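Local coordinates for protein purine nucleoside phosphorylase (Thermus thermophilus, PDB 6TK9) that probably catalyses the phosphate-dependent cleavage of purine nucleosides such as inosine and guanosine to the free base and ribose 1-phosphate, at residues D4-A9 and G99-A104; T17-E22 and E39-I44; G142-R147 and L219-A224; R168-R173 and R265-E270; A184-M187 and F191-R194. All coordinates share one frame; numbering follows the deposited sequence.

All five contacts are small. Contacts 1 to 4 are partly buried, and contact 5 is the buried one. Contacts 1 and 4 join two helices each by apolar packing. Contact 1 rests on a phenylalanine, contact 4 on a valine set against a glycine. Contact 2 ties a loop to the edge of the sheet with methyl groups and a ring. Contact 3 differs in chemistry: a single hydrogen bond between side chains holds a long loop to a helix. Contact 5 is apolar ring packing and lies on the opposite side of the chain's centre from contacts 1 and 2. Contact 1 touches contacts 2 and 3: F100 packs on L222 and A224, and F101 on L222.

Contact 1 (D4-A9 and G99-A104); sequences DKIQEA and GFFLGA
I6 and F101 make the centre of this contact between two helices. The methyl CG2 of I6 lies 3.6 Å from CD2 of the F101 ring. The other branch reaches further along the ring, with CD1 of I6 4.1 Å from CE2 of F101. The two side chains cross at about a right angle, and both branches of the isoleucine come to the CD2-CE2 part of the ring. CG2 of I6 stands anti to the backbone N, and CG1 is anti to the carbonyl carbon (chi1 -71°). This spreads the two branches along the ring. Q7 adds a looser contact at the border: its amide NE2 is 4.2 Å from CD1 of F101. CG2 of I6 and NE2 of Q7 both approach the ring obliquely. No hydrogen bond joins the two segments.

The F101 ring is also held from its own helix. CD2 of F100 sits 4.2 Å above the plane of the F101 ring, over its centre. Further out, V10 and L222 touch F101, and F94 packs on I6. L222 belongs to helix 213-222, so F101 meets side chains of two other helices. Just beyond F101 the helix stops at G103. Its positive phi (127°) and weak backbone bonds back into the last turn form a Schellman motif. The contact is plain helix-helix packing that joins the N-terminal helix 4-14 to helix 94-102 of the phosphorylase superfamily fold.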
# COMPACT_ATOMS: atom_id res chain seq x y z
N ASP A 4 44.62 5.97 -6.94
CA ASP A 4 45.94 6.59 -6.61
C ASP A 4 45.80 7.27 -5.24
O ASP A 4 46.74 7.18 -4.43
CB ASP A 4 46.44 7.48 -7.75
CG ASP A 4 46.71 6.72 -9.05
OD1 ASP A 4 47.14 5.56 -8.98
OD2 ASP A 4 46.47 7.28 -10.12
N LYS A 5 44.64 7.85 -4.96
CA LYS A 5 44.25 8.43 -3.65
C LYS A 5 44.22 7.31 -2.60
O LYS A 5 44.66 7.57 -1.47
CB LYS A 5 42.86 9.06 -3.71
CG LYS A 5 42.78 10.53 -4.08
CD LYS A 5 41.42 11.15 -3.74
CE LYS A 5 41.18 12.51 -4.35
NZ LYS A 5 39.74 12.84 -4.39
N ILE A 6 43.65 6.15 -2.95
CA ILE A 6 43.52 4.97 -2.05
C ILE A 6 44.93 4.49 -1.68
O ILE A 6 45.22 4.37 -0.49
CB ILE A 6 42.67 3.86 -2.70
CG1 ILE A 6 41.19 4.24 -2.75
CG2 ILE A 6 42.84 2.52 -2.00
CD1 ILE A 6 40.35 3.26 -3.54
N GLN A 7 45.79 4.27 -2.67
CA GLN A 7 47.19 3.81 -2.46
C GLN A 7 47.99 4.86 -1.67
O GLN A 7 48.82 4.45 -0.87
CB GLN A 7 47.85 3.45 -3.80
CG GLN A 7 47.31 2.17 -4.45
CD GLN A 7 47.31 0.93 -3.57
OE1 GLN A 7 48.29 0.62 -2.88
NE2 GLN A 7 46.21 0.21 -3.58
N GLU A 8 47.74 6.16 -1.86
CA GLU A 8 48.38 7.22 -1.05
C GLU A 8 48.06 6.92 0.41
O GLU A 8 49.00 6.96 1.24
CB GLU A 8 47.93 8.64 -1.43
CG GLU A 8 48.75 9.31 -2.53
CD GLU A 8 48.92 10.82 -2.41
OE1 GLU A 8 48.12 11.46 -1.70
OE2 GLU A 8 49.85 11.38 -3.04
N ALA A 9 46.80 6.60 0.70
CA ALA A 9 46.28 6.35 2.07
C ALA A 9 46.77 4.99 2.57
O ALA A 9 47.25 4.92 3.69
CB ALA A 9 44.77 6.46 2.11
N GLY A 99 40.22 0.44 3.79
CA GLY A 99 40.10 -0.76 4.64
C GLY A 99 40.22 -2.03 3.81
O GLY A 99 40.88 -2.98 4.25
N PHE A 100 39.55 -2.06 2.66
CA PHE A 100 39.50 -3.27 1.80
C PHE A 100 40.91 -3.54 1.27
O PHE A 100 41.31 -4.71 1.21
CB PHE A 100 38.48 -3.10 0.67
CG PHE A 100 38.40 -4.28 -0.26
CD1 PHE A 100 37.66 -5.40 0.09
CD2 PHE A 100 39.04 -4.26 -1.48
CE1 PHE A 100 37.57 -6.48 -0.77
CE2 PHE A 100 38.97 -5.34 -2.33
CZ PHE A 100 38.24 -6.46 -1.97
N PHE A 101 41.63 -2.49 0.91
CA PHE A 101 42.91 -2.56 0.17
C PHE A 101 44.06 -2.77 1.14
O PHE A 101 45.14 -3.12 0.65
CB PHE A 101 43.11 -1.33 -0.70
CG PHE A 101 42.41 -1.44 -2.03
CD1 PHE A 101 42.88 -2.33 -2.99
CD2 PHE A 101 41.29 -0.67 -2.32
CE1 PHE A 101 42.24 -2.46 -4.21
CE2 PHE A 101 40.65 -0.79 -3.54
CZ PHE A 101 41.12 -1.69 -4.48
N LEU A 102 43.82 -2.56 2.44
CA LEU A 102 44.70 -2.98 3.56
C LEU A 102 44.58 -4.50 3.77
O LEU A 102 45.55 -5.09 4.30
CB LEU A 102 44.30 -2.25 4.85
CG LEU A 102 44.75 -0.81 4.96
CD1 LEU A 102 44.08 -0.12 6.14
CD2 LEU A 102 46.27 -0.72 5.09
N GLY A 103 43.44 -5.10 3.39
CA GLY A 103 43.24 -6.57 3.36
C GLY A 103 42.01 -7.04 4.13
O GLY A 103 41.76 -8.23 4.11
N ALA A 104 41.26 -6.15 4.80
CA ALA A 104 39.91 -6.46 5.36
C ALA A 104 38.95 -6.81 4.21
O ALA A 104 38.43 -5.88 3.59
CB ALA A 104 39.40 -5.29 6.16

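Contact 2 (T17-E22 and E39-I44); sequences TDFVPE and EKVAEI
A classic beta bulge in strand 39-45 meets an ST turn in the loop between helix 4-14 and strand 23-27. V41 and A42 form the bulge, both opposite L66, and both put their side chains toward the loop. CG1 of V41 lies over one face of the F19 ring, 3.9 Å from its centroid and 24° off the ring normal. This is a CH-pi contact. The methyl is offset toward the rim, and its nearest ring atom is CG of F19 at 3.6 Å. The other branch of V41 turns to T17, with CG2 of V41 3.9 Å from OG1 of T17. Next to it, CG2 of T17 packs on CB of A42 at 3.7 Å.

T17 also shapes its own loop. With OG1 anti to the backbone N (chi1 172°), the hydroxyl accepts from the backbone N of F19 at 2.9 Å. That bond fixes the ST turn from which the F19 ring reaches the strand. F19 further touches P73 and R68. Backbone bonds from V41 and A42 to L66 hold the bulge against strand 63-66. The result is a loop packed on a classic beta bulge at the edge of the sheet.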
# COMPACT_ATOMS: atom_id res chain seq x y z
N THR A 17 52.88 0.69 10.09
CA THR A 17 52.71 -0.73 10.49
C THR A 17 52.44 -1.62 9.28
O THR A 17 51.63 -1.24 8.44
CB THR A 17 51.55 -0.91 11.47
OG1 THR A 17 51.35 -2.31 11.65
CG2 THR A 17 50.26 -0.27 11.00
N ASP A 18 53.06 -2.79 9.27
CA ASP A 18 52.88 -3.86 8.26
C ASP A 18 51.73 -4.77 8.70
O ASP A 18 51.49 -5.77 8.01
CB ASP A 18 54.20 -4.63 8.05
CG ASP A 18 54.74 -5.29 9.31
OD1 ASP A 18 54.23 -4.98 10.41
OD2 ASP A 18 55.68 -6.11 9.20
N PHE A 19 51.03 -4.47 9.80
CA PHE A 19 49.92 -5.32 10.32
C PHE A 19 48.80 -5.39 9.27
O PHE A 19 48.26 -4.35 8.89
CB PHE A 19 49.37 -4.80 11.65
CG PHE A 19 48.49 -5.77 12.41
CD1 PHE A 19 49.04 -6.81 13.15
CD2 PHE A 19 47.11 -5.62 12.43
CE1 PHE A 19 48.23 -7.69 13.87
CE2 PHE A 19 46.30 -6.48 13.15
CZ PHE A 19 46.86 -7.51 13.86
N VAL A 20 48.49 -6.61 8.84
CA VAL A 20 47.43 -6.95 7.85
C VAL A 20 46.19 -7.40 8.63
O VAL A 20 46.21 -8.43 9.30
CB VAL A 20 47.91 -8.03 6.87
CG1 VAL A 20 46.92 -8.25 5.73
CG2 VAL A 20 49.29 -7.72 6.29
N PRO A 21 45.06 -6.66 8.55
CA PRO A 21 43.81 -7.08 9.17
C PRO A 21 43.04 -8.04 8.26
O PRO A 21 43.15 -7.93 7.07
CB PRO A 21 43.06 -5.76 9.27
CG PRO A 21 43.44 -5.06 7.98
CD PRO A 21 44.91 -5.39 7.82
N GLU A 22 42.24 -8.93 8.86
CA GLU A 22 41.34 -9.87 8.15
C GLU A 22 39.91 -9.34 8.18
O GLU A 22 39.14 -9.69 7.29
CB GLU A 22 41.41 -11.25 8.81
CG GLU A 22 42.67 -11.99 8.40
CD GLU A 22 43.04 -13.21 9.22
OE1 GLU A 22 42.27 -13.58 10.15
OE2 GLU A 22 44.10 -13.78 8.93
N GLU A 39 43.76 -4.76 21.40
CA GLU A 39 45.23 -4.80 21.55
C GLU A 39 45.82 -4.03 20.38
O GLU A 39 45.94 -4.62 19.31
CB GLU A 39 45.77 -6.23 21.58
CG GLU A 39 47.24 -6.34 21.97
CD GLU A 39 47.86 -7.69 21.66
OE1 GLU A 39 47.11 -8.64 21.31
OE2 GLU A 39 49.08 -7.79 21.73
N LYS A 40 46.11 -2.75 20.61
CA LYS A 40 46.51 -1.77 19.57
C LYS A 40 47.90 -2.16 19.04
O LYS A 40 48.76 -2.47 19.86
CB LYS A 40 46.49 -0.35 20.17
CG LYS A 40 45.30 0.53 19.80
CD LYS A 40 43.97 0.09 20.37
CE LYS A 40 43.44 0.96 21.49
NZ LYS A 40 43.05 0.13 22.67
N VAL A 41 48.09 -2.14 17.72
CA VAL A 41 49.44 -2.09 17.08
C VAL A 41 49.59 -0.71 16.41
O VAL A 41 50.72 -0.17 16.41
CB VAL A 41 49.65 -3.28 16.11
CG1 VAL A 41 48.56 -3.37 15.06
CG2 VAL A 41 51.01 -3.25 15.46
N ALA A 42 48.50 -0.10 15.92
CA ALA A 42 48.47 1.29 15.40
C ALA A 42 47.16 1.96 15.80
O ALA A 42 46.14 1.25 15.94
CB ALA A 42 48.61 1.31 13.90
N GLU A 43 47.20 3.29 15.96
CA GLU A 43 46.04 4.16 16.28
C GLU A 43 46.28 5.51 15.56
O GLU A 43 46.99 6.36 16.13
CB GLU A 43 45.86 4.30 17.79
CG GLU A 43 44.79 5.31 18.20
CD GLU A 43 44.24 5.20 19.63
OE1 GLU A 43 44.76 4.36 20.39
OE2 GLU A 43 43.29 5.94 19.97
N ILE A 44 45.72 5.67 14.36
CA ILE A 44 45.89 6.87 13.49
C ILE A 44 44.58 7.65 13.41
O ILE A 44 43.60 7.18 12.84
CB ILE A 44 46.35 6.44 12.09
CG1 ILE A 44 47.41 5.33 12.14
CG2 ILE A 44 46.82 7.66 11.31
CD1 ILE A 44 47.46 4.47 10.91

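Contact 3 (G142-R147 and L219-A224); sequences GPNDER and LRHLGA
N144 and H221 meet through one hydrogen bond between their side chains. The imidazole NE2 of H221 donates to OD1 of N144 at 2.8 Å. The two side chains point in roughly opposing senses as they pass, and their amide and ring planes stand 73° apart. OD1 of N144 is met on a lone pair, in the carbonyl plane; the angle at OD1, from its carbonyl carbon to NE2 of H221, is 135°. The bond is bent on the histidine side, where OD1 is tilted out of the ring plane. In H221, CG is anti to the backbone N (chi1 178°), which carries the ring out from helix 213-222 to the loop.

The amide of N144 is held at its other end as well. Its ND2 donates to the backbone O of G149, so both ends of the amide are tied. Losing the amide to an alanine here would probably leave NE2 of H221 and the O of G149 without these partners. L140 and L148 pack on H221.

D145 closes a turn in the same loop: its OD1 accepts from the backbone N of R147 in an Asx turn, at 2.9 Å. R147 grips the carboxylate side-on in a salt bridge. NE of R147 also binds OD1 of D145, and NH2 of R147 lies 2.7 Å from OD2 of D145. The bond across the contact implies that NE2 of H221 is probably protonated, and the loop amide is likely to set the orientation of this buried ring.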
# COMPACT_ATOMS: atom_id res chain seq x y z
N GLY A 142 29.80 8.54 -10.82
CA GLY A 142 31.05 9.05 -11.42
C GLY A 142 31.68 7.99 -12.31
O GLY A 142 31.03 6.99 -12.64
N PRO A 143 32.97 8.15 -12.70
CA PRO A 143 33.65 7.16 -13.54
C PRO A 143 33.95 5.92 -12.68
O PRO A 143 34.11 6.07 -11.50
CB PRO A 143 34.91 7.90 -14.02
CG PRO A 143 35.20 8.90 -12.91
CD PRO A 143 33.84 9.30 -12.37
N ASN A 144 33.94 4.74 -13.30
CA ASN A 144 34.20 3.43 -12.63
C ASN A 144 35.62 3.00 -12.99
O ASN A 144 35.94 3.03 -14.18
CB ASN A 144 33.26 2.32 -13.10
CG ASN A 144 33.29 1.12 -12.17
OD1 ASN A 144 32.95 1.26 -11.00
ND2 ASN A 144 33.68 -0.05 -12.67
N ASP A 145 36.43 2.65 -11.99
CA ASP A 145 37.75 2.01 -12.20
C ASP A 145 37.55 0.49 -12.07
O ASP A 145 37.20 0.05 -10.96
CB ASP A 145 38.77 2.55 -11.21
CG ASP A 145 40.20 2.20 -11.58
OD1 ASP A 145 40.43 1.03 -12.00
OD2 ASP A 145 41.08 3.09 -11.43
N GLU A 146 37.74 -0.26 -13.17
CA GLU A 146 37.54 -1.74 -13.20
C GLU A 146 38.42 -2.41 -12.14
O GLU A 146 38.13 -3.57 -11.79
CB GLU A 146 37.89 -2.33 -14.56
CG GLU A 146 37.01 -1.85 -15.68
CD GLU A 146 35.80 -2.73 -15.94
OE1 GLU A 146 35.11 -3.09 -14.95
OE2 GLU A 146 35.56 -3.07 -17.12
N ARG A 147 39.48 -1.74 -11.68
CA ARG A 147 40.42 -2.29 -10.67
C ARG A 147 39.73 -2.41 -9.32
O ARG A 147 40.13 -3.30 -8.56
CB ARG A 147 41.67 -1.43 -10.51
CG ARG A 147 42.58 -1.45 -11.73
CD ARG A 147 43.74 -0.48 -11.65
NE ARG A 147 43.33 0.91 -11.60
CZ ARG A 147 44.18 1.92 -11.64
NH1 ARG A 147 45.48 1.70 -11.73
NH2 ARG A 147 43.73 3.16 -11.60
N LEU A 219 31.32 -1.44 -0.74
CA LEU A 219 31.99 -2.70 -0.34
C LEU A 219 31.55 -3.87 -1.24
O LEU A 219 32.41 -4.75 -1.49
CB LEU A 219 31.72 -2.98 1.14
CG LEU A 219 32.60 -2.16 2.09
CD1 LEU A 219 32.06 -2.22 3.50
CD2 LEU A 219 34.03 -2.66 2.05
N ARG A 220 30.31 -3.89 -1.74
CA ARG A 220 29.87 -5.00 -2.64
C ARG A 220 30.44 -4.75 -4.04
O ARG A 220 30.77 -5.73 -4.74
CB ARG A 220 28.34 -5.14 -2.65
CG ARG A 220 27.76 -5.58 -1.32
CD ARG A 220 28.09 -7.01 -0.92
NE ARG A 220 27.83 -7.97 -1.97
CZ ARG A 220 28.73 -8.79 -2.48
NH1 ARG A 220 29.97 -8.82 -2.01
NH2 ARG A 220 28.39 -9.58 -3.48
N HIS A 221 30.61 -3.48 -4.41
CA HIS A 221 31.38 -3.08 -5.62
C HIS A 221 32.75 -3.78 -5.61
O HIS A 221 33.12 -4.37 -6.63
CB HIS A 221 31.46 -1.55 -5.66
CG HIS A 221 32.25 -0.99 -6.79
ND1 HIS A 221 33.43 -0.28 -6.59
CD2 HIS A 221 32.03 -0.99 -8.12
CE1 HIS A 221 33.91 0.11 -7.76
NE2 HIS A 221 33.07 -0.32 -8.72
N LEU A 222 33.40 -3.80 -4.44
CA LEU A 222 34.79 -4.30 -4.22
C LEU A 222 34.83 -5.82 -4.11
O LEU A 222 35.94 -6.37 -4.30
CB LEU A 222 35.35 -3.64 -2.96
CG LEU A 222 35.67 -2.16 -3.14
CD1 LEU A 222 35.89 -1.49 -1.81
CD2 LEU A 222 36.87 -1.98 -4.05
N GLY A 223 33.69 -6.45 -3.79
CA GLY A 223 33.55 -7.91 -3.62
C GLY A 223 33.76 -8.35 -2.18
O GLY A 223 33.89 -9.55 -1.95
N ALA A 224 33.81 -7.40 -1.25
CA ALA A 224 33.90 -7.65 0.21
C ALA A 224 32.62 -8.37 0.68
O ALA A 224 31.59 -8.21 0.01
CB ALA A 224 34.09 -6.33 0.93

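Contact 4 (R168-R173 and R265-E270); sequences RKVARR and RGILAE
V170 reaches across from helix 161-173 and lands on G266 of helix 257-270. From CB the side chain splits into two methyls. CG1 is anti to the backbone N (chi1 172°) and sits on the glycine backbone, 3.8 Å from CA of G266. The same methyl reaches the start of the next residue, with CG1 of V170 3.9 Å from N of I267. CG2 of V170, anti to the carbonyl carbon, faces the carbonyl group of G266, 4.0 Å from its O. It also meets side chains: CG2 of V170 is 4.3 Å from CG1 of I267 and 4.2 Å from CG of E270. The valine thus lies against one turn of the facing helix, with glycine, isoleucine and glutamate around its tip.

G266 lets the helices come this close. A side chain on it would point at V170, and a CB there would clash with CG1. The axes of the two short segments approach to 9.5 Å and their N-to-C directions differ by 125°. At the border, NZ of K169 and OE2 of E270 lie 4.6 Å apart. This is too long for a salt bridge, but the opposite charges may attract weakly.

Further out, L166 packs on both I267 and E270, and L108 of strand 106-115 touches I267. On helix 161-173, R172 makes a salt bridge to D175 of the third subunit. The contact is helix-helix packing, with a valine seated on a glycine, and joins the C-terminal helix of the phosphorylase fold to a helix that also meets a neighbouring subunit.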
# COMPACT_ATOMS: atom_id res chain seq x y z
N ARG A 168 22.75 -15.39 13.41
CA ARG A 168 21.60 -16.09 14.05
C ARG A 168 22.09 -17.14 15.05
O ARG A 168 21.58 -17.17 16.18
CB ARG A 168 20.69 -16.72 12.99
CG ARG A 168 19.78 -15.71 12.31
CD ARG A 168 19.35 -16.21 10.95
NE ARG A 168 18.36 -15.30 10.39
CZ ARG A 168 17.85 -15.40 9.17
NH1 ARG A 168 18.25 -16.38 8.37
NH2 ARG A 168 16.96 -14.52 8.75
N LYS A 169 23.07 -17.95 14.64
CA LYS A 169 23.68 -19.01 15.49
C LYS A 169 24.23 -18.36 16.77
O LYS A 169 23.93 -18.86 17.89
CB LYS A 169 24.75 -19.75 14.68
CG LYS A 169 25.15 -21.11 15.23
CD LYS A 169 25.74 -22.03 14.19
CE LYS A 169 26.36 -23.27 14.79
NZ LYS A 169 27.45 -22.92 15.73
N VAL A 170 24.96 -17.25 16.65
CA VAL A 170 25.64 -16.65 17.82
C VAL A 170 24.59 -16.06 18.76
O VAL A 170 24.83 -16.09 19.97
CB VAL A 170 26.71 -15.62 17.40
CG1 VAL A 170 27.28 -14.86 18.60
CG2 VAL A 170 27.81 -16.27 16.59
N ALA A 171 23.48 -15.54 18.25
CA ALA A 171 22.41 -14.97 19.10
C ALA A 171 21.77 -16.07 19.95
O ALA A 171 21.68 -15.90 21.19
CB ALA A 171 21.36 -14.27 18.26
N ARG A 172 21.38 -17.18 19.31
CA ARG A 172 20.85 -18.39 19.99
C ARG A 172 21.81 -18.79 21.11
O ARG A 172 21.38 -18.74 22.27
CB ARG A 172 20.59 -19.49 18.95
CG ARG A 172 19.34 -19.20 18.13
CD ARG A 172 19.16 -19.78 16.74
NE ARG A 172 20.14 -20.72 16.18
CZ ARG A 172 20.45 -20.78 14.88
NH1 ARG A 172 19.88 -19.95 14.01
NH2 ARG A 172 21.35 -21.65 14.45
N ARG A 173 23.08 -19.08 20.78
CA ARG A 173 24.17 -19.43 21.73
C ARG A 173 24.13 -18.48 22.95
O ARG A 173 24.14 -19.00 24.09
CB ARG A 173 25.51 -19.41 20.98
CG ARG A 173 26.64 -20.21 21.63
CD ARG A 173 27.68 -19.35 22.36
NE ARG A 173 27.51 -19.35 23.82
CZ ARG A 173 28.12 -18.52 24.68
NH1 ARG A 173 28.94 -17.58 24.25
NH2 ARG A 173 27.87 -18.63 25.98
N ARG A 265 31.84 -9.70 19.52
CA ARG A 265 32.94 -10.63 19.91
C ARG A 265 32.53 -12.06 19.52
O ARG A 265 33.35 -12.74 18.88
CB ARG A 265 33.26 -10.54 21.40
CG ARG A 265 34.07 -9.32 21.82
CD ARG A 265 34.08 -9.21 23.33
NE ARG A 265 34.91 -8.11 23.79
CZ ARG A 265 36.24 -8.10 23.80
NH1 ARG A 265 36.92 -9.15 23.34
NH2 ARG A 265 36.89 -7.05 24.25
N GLY A 266 31.32 -12.48 19.90
CA GLY A 266 30.75 -13.80 19.55
C GLY A 266 30.92 -14.10 18.07
O GLY A 266 31.44 -15.19 17.74
N ILE A 267 30.52 -13.16 17.22
CA ILE A 267 30.61 -13.26 15.73
C ILE A 267 32.09 -13.31 15.32
O ILE A 267 32.47 -14.27 14.63
CB ILE A 267 29.86 -12.08 15.08
CG1 ILE A 267 28.35 -12.23 15.28
CG2 ILE A 267 30.24 -11.92 13.62
CD1 ILE A 267 27.60 -10.92 15.29
N LEU A 268 32.89 -12.32 15.72
CA LEU A 268 34.36 -12.26 15.45
C LEU A 268 35.02 -13.62 15.69
O LEU A 268 35.93 -13.97 14.92
CB LEU A 268 35.03 -11.20 16.34
CG LEU A 268 35.64 -10.01 15.62
CD1 LEU A 268 34.60 -9.28 14.79
CD2 LEU A 268 36.25 -9.05 16.63
N ALA A 269 34.63 -14.33 16.75
CA ALA A 269 35.33 -15.56 17.20
C ALA A 269 35.14 -16.67 16.16
O ALA A 269 36.02 -17.53 16.08
CB ALA A 269 34.84 -15.98 18.55
N GLU A 270 34.07 -16.62 15.37
CA GLU A 270 33.69 -17.70 14.42
C GLU A 270 34.21 -17.39 13.00
O GLU A 270 34.10 -18.29 12.17
CB GLU A 270 32.18 -17.89 14.40
CG GLU A 270 31.53 -17.96 15.78
CD GLU A 270 31.68 -19.27 16.55
OE1 GLU A 270 32.83 -19.67 16.84
OE2 GLU A 270 30.64 -19.88 16.87

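Contact 5 (A184-M187 and F191-R194); sequences AWFM and FASR
F186 packs on A192 where strand 179-185 of the phosphorylase superfamily sheet gives way to the loop leading into helix 194-202. The closer part is the end of the ring against the loop backbone. CE2 of F186 lies 3.8 Å from N of A192, and CZ of F186 is likewise 3.8 Å from CA of A192. CG of F186 stands anti to the backbone N (chi1 -176°), which extends the ring from the strand to the loop. I208 of strand 207-209 touches both F186 and A192, and E196 also touches F186.

The rest is looser. The methyl CB of A192 sits over one face of the F186 ring, 4.2 Å above the plane and offset toward the rim. F191 is partly exposed. Its CB points away from 184-187, and it meets the F186 ring through its carbonyl carbon. The F191 ring turns to H243 and M210. An alanine in place of F186 would probably open a gap beside A192 and I208 and remove the ring on which the A192 backbone rests.

Just past the packed pair the chain turns to another subunit. R194 makes a salt bridge to E157 of the fourth subunit. S193 occupies the N-cap of helix 194-202, and its OG is hydrogen-bonded to O of Y131 of that subunit. At the looser end of the contact, CE2 of F186 is 4.0 Å from the carbonyl carbon C of F191.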
# COMPACT_ATOMS: atom_id res chain seq x y z
N ALA A 184 16.71 1.49 6.21
CA ALA A 184 16.48 2.67 5.35
C ALA A 184 17.46 3.80 5.70
O ALA A 184 17.44 4.32 6.87
CB ALA A 184 15.05 3.15 5.48
N TRP A 185 18.27 4.18 4.72
CA TRP A 185 19.16 5.38 4.73
C TRP A 185 18.32 6.64 4.51
O TRP A 185 17.95 6.90 3.38
CB TRP A 185 20.25 5.24 3.65
CG TRP A 185 21.21 6.38 3.55
CD1 TRP A 185 21.48 7.32 4.50
CD2 TRP A 185 22.10 6.64 2.46
NE1 TRP A 185 22.45 8.17 4.06
CE2 TRP A 185 22.85 7.79 2.82
CE3 TRP A 185 22.32 6.05 1.22
CZ2 TRP A 185 23.79 8.36 1.97
CZ3 TRP A 185 23.24 6.61 0.37
CH2 TRP A 185 23.97 7.75 0.75
N PHE A 186 18.02 7.37 5.58
CA PHE A 186 17.37 8.71 5.57
C PHE A 186 18.48 9.74 5.65
O PHE A 186 19.36 9.56 6.49
CB PHE A 186 16.41 8.83 6.76
CG PHE A 186 15.62 10.11 6.81
CD1 PHE A 186 14.55 10.32 5.95
CD2 PHE A 186 15.94 11.10 7.72
CE1 PHE A 186 13.81 11.49 6.01
CE2 PHE A 186 15.21 12.28 7.76
CZ PHE A 186 14.13 12.47 6.92
N MET A 187 18.47 10.77 4.80
CA MET A 187 19.67 11.62 4.59
C MET A 187 19.97 12.41 5.87
O MET A 187 21.15 12.61 6.17
CB MET A 187 19.50 12.58 3.41
CG MET A 187 18.45 13.64 3.63
SD MET A 187 18.30 14.59 2.12
CE MET A 187 19.92 15.34 2.03
N PHE A 191 15.63 14.68 12.07
CA PHE A 191 14.95 13.37 12.19
C PHE A 191 13.72 13.40 11.27
O PHE A 191 13.30 14.47 10.83
CB PHE A 191 14.65 13.03 13.66
CG PHE A 191 15.83 12.56 14.48
CD1 PHE A 191 16.49 11.37 14.18
CD2 PHE A 191 16.27 13.29 15.59
CE1 PHE A 191 17.56 10.94 14.96
CE2 PHE A 191 17.35 12.86 16.36
CZ PHE A 191 17.99 11.69 16.03
N ALA A 192 13.18 12.24 10.94
CA ALA A 192 12.01 12.06 10.07
C ALA A 192 10.78 12.69 10.73
O ALA A 192 10.67 12.60 11.95
CB ALA A 192 11.80 10.59 9.84
N SER A 193 9.90 13.31 9.93
CA SER A 193 8.52 13.67 10.33
C SER A 193 7.76 12.37 10.61
O SER A 193 8.22 11.29 10.16
CB SER A 193 7.80 14.47 9.28
OG SER A 193 7.32 13.61 8.24
N ARG A 194 6.61 12.49 11.29
CA ARG A 194 5.68 11.36 11.50
C ARG A 194 5.37 10.73 10.14
O ARG A 194 5.56 9.51 9.99
CB ARG A 194 4.44 11.84 12.26
CG ARG A 194 4.70 12.20 13.71
CD ARG A 194 3.39 12.31 14.47
NE ARG A 194 3.53 12.90 15.80
CZ ARG A 194 3.85 12.25 16.91
NH1 ARG A 194 4.10 10.95 16.89
NH2 ARG A 194 3.94 12.91 18.05